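Local atomic coordinates of 303aa long hypothetical esterase (Sulfolobus tokodaii, PDB entry 3AIN), a protein that probably hydrolyses carboxylic ester bonds as a thermostable carboxylesterase of the hormone-sensitive lipase-like group. Residues V127-A132 and V142-A147. The protein carries 1 engineered substitution. Numbering follows the deposited sequence.
Sequences VDYRLA and VDSFDA
The guanidinium of Arg130 receives the carboxylate of Asp143 at its edge, the acid's CG lying in the guanidinium plane and the two flat groups turned 29° apart, with CG1 of Val142 near the same rim. The grip is side-on: Arg130 NE gives a fairly straight bond of 2.9 Å to Asp143 OD2, reached on its syn side, while Arg130 NH2 lies 2.9 Å from Asp143 OD1 and comes from above the carboxylate plane, completing the salt bridge. A bend in the arginine chain (chi3 -63°) brings NE and NH2 alongside the acid; Asp143 OD2 also accepts the backbone N of Arg130, 2.8 Å away, on its anti side. A water bonded to the O of Asp128 donates a further bond to OD2, so this one oxygen, on a buried residue, joins a backbone N-H, a side chain and a bound water. An asparagine in place of Asp143, with one acceptor oxygen fewer and no charge, would probably leave Arg130 without its charged mate on helix 139-153, although NH2 also pairs with Glu74, and weaken the two-pronged grip.

Next to these bonds, CB of Tyr129 packs 3.8 Å from CB of Asp143, and Ser144 OG, itself bonded to the carbonyl of Ala140, approaches the tyrosine ring obliquely. With CG set between backbone N and carbonyl carbon (chi1 58°), the ring leads away from residues 142-147 to stack on His97, whose carbonyl binds the hydroxyl. Both methyls of Val127 straddle CB of Ala147, each at 3.8 Å. The example illustrates how one helical carboxylate can fix an irregular chain through main chain and side chain together, here in the connection from strand 123-127 to helix 139-153 of the alpha/beta-hydrolase fold.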
# COMPACT_ATOMS: atom_id res chain seq x y z
N VAL A 127 -13.23 -4.71 19.67
CA VAL A 127 -14.12 -5.69 20.32
C VAL A 127 -13.33 -6.69 21.20
O VAL A 127 -12.36 -7.30 20.74
CB VAL A 127 -14.95 -6.44 19.23
CG1 VAL A 127 -15.79 -7.55 19.84
CG2 VAL A 127 -15.78 -5.44 18.48
N ASP A 128 -13.75 -6.87 22.45
CA ASP A 128 -13.10 -7.83 23.36
C ASP A 128 -13.86 -9.17 23.30
O ASP A 128 -14.71 -9.49 24.16
CB ASP A 128 -13.08 -7.29 24.81
CG ASP A 128 -11.68 -7.30 25.46
OD1 ASP A 128 -10.66 -7.56 24.79
OD2 ASP A 128 -11.58 -6.90 26.65
N TYR A 129 -13.72 -9.85 22.16
CA TYR A 129 -14.40 -11.13 21.97
C TYR A 129 -13.85 -12.18 22.95
O TYR A 129 -12.69 -12.11 23.39
CB TYR A 129 -14.28 -11.60 20.51
CG TYR A 129 -12.84 -11.74 20.02
CD1 TYR A 129 -12.10 -12.90 20.29
CD2 TYR A 129 -12.21 -10.70 19.32
CE1 TYR A 129 -10.78 -13.06 19.79
CE2 TYR A 129 -10.89 -10.86 18.81
CZ TYR A 129 -10.18 -12.02 19.12
OH TYR A 129 -8.91 -12.21 18.63
N ARG A 130 -14.65 -13.20 23.26
CA ARG A 130 -14.16 -14.23 24.20
C ARG A 130 -12.97 -15.01 23.65
O ARG A 130 -12.97 -15.42 22.48
CB ARG A 130 -15.30 -15.22 24.53
CG ARG A 130 -16.25 -14.72 25.64
CD ARG A 130 -17.53 -15.60 25.72
NE ARG A 130 -18.31 -15.54 24.50
CZ ARG A 130 -19.19 -16.46 24.12
NH1 ARG A 130 -19.49 -17.48 24.93
NH2 ARG A 130 -19.81 -16.34 22.96
N LEU A 131 -12.03 -15.35 24.54
CA LEU A 131 -10.81 -16.05 24.16
C LEU A 131 -10.84 -17.55 24.50
O LEU A 131 -11.35 -17.95 25.56
CB LEU A 131 -9.58 -15.39 24.79
CG LEU A 131 -9.42 -13.90 24.44
CD1 LEU A 131 -8.35 -13.21 25.29
CD2 LEU A 131 -9.11 -13.76 22.95
N ALA A 132 -10.12 -18.32 23.70
CA ALA A 132 -9.76 -19.70 24.04
C ALA A 132 -8.51 -19.72 24.92
O ALA A 132 -7.74 -18.76 24.91
CB ALA A 132 -9.49 -20.49 22.72
N VAL A 142 -19.07 -15.89 17.43
CA VAL A 142 -20.38 -15.44 17.90
C VAL A 142 -20.28 -14.00 18.42
O VAL A 142 -21.09 -13.15 18.07
CB VAL A 142 -20.92 -16.37 19.01
CG1 VAL A 142 -22.17 -15.74 19.67
CG2 VAL A 142 -21.27 -17.75 18.45
N ASP A 143 -19.31 -13.74 19.31
CA ASP A 143 -19.11 -12.39 19.82
C ASP A 143 -18.79 -11.38 18.72
O ASP A 143 -19.26 -10.24 18.75
CB ASP A 143 -17.99 -12.35 20.86
CG ASP A 143 -18.36 -13.07 22.14
OD1 ASP A 143 -19.48 -13.60 22.23
OD2 ASP A 143 -17.48 -13.17 23.02
N SER A 144 -17.91 -11.75 17.79
CA SER A 144 -17.54 -10.81 16.73
C SER A 144 -18.72 -10.41 15.87
O SER A 144 -18.88 -9.23 15.54
CB SER A 144 -16.38 -11.37 15.89
OG SER A 144 -15.23 -11.56 16.73
N PHE A 145 -19.57 -11.38 15.54
CA PHE A 145 -20.73 -11.10 14.70
C PHE A 145 -21.77 -10.32 15.52
O PHE A 145 -22.38 -9.39 15.03
CB PHE A 145 -21.36 -12.40 14.18
CG PHE A 145 -22.54 -12.18 13.30
CD1 PHE A 145 -22.41 -11.39 12.17
CD2 PHE A 145 -23.81 -12.39 13.81
CE1 PHE A 145 -23.53 -11.06 11.40
CE2 PHE A 145 -24.93 -12.13 13.02
CZ PHE A 145 -24.78 -11.42 11.84
N ASP A 146 -21.98 -10.75 16.76
CA ASP A 146 -22.98 -10.08 17.62
C ASP A 146 -22.59 -8.61 17.78
O ASP A 146 -23.44 -7.72 17.73
CB ASP A 146 -23.03 -10.73 19.02
CG ASP A 146 -23.78 -12.06 19.03
OD1 ASP A 146 -24.37 -12.45 17.99
OD2 ASP A 146 -23.73 -12.74 20.06
N ALA A 147 -21.29 -8.34 17.99
CA ALA A 147 -20.82 -6.94 18.07
C ALA A 147 -21.06 -6.18 16.78
O ALA A 147 -21.49 -5.02 16.81
CB ALA A 147 -19.31 -6.90 18.49
O HOH W 1 -17.01 -11.06 24.76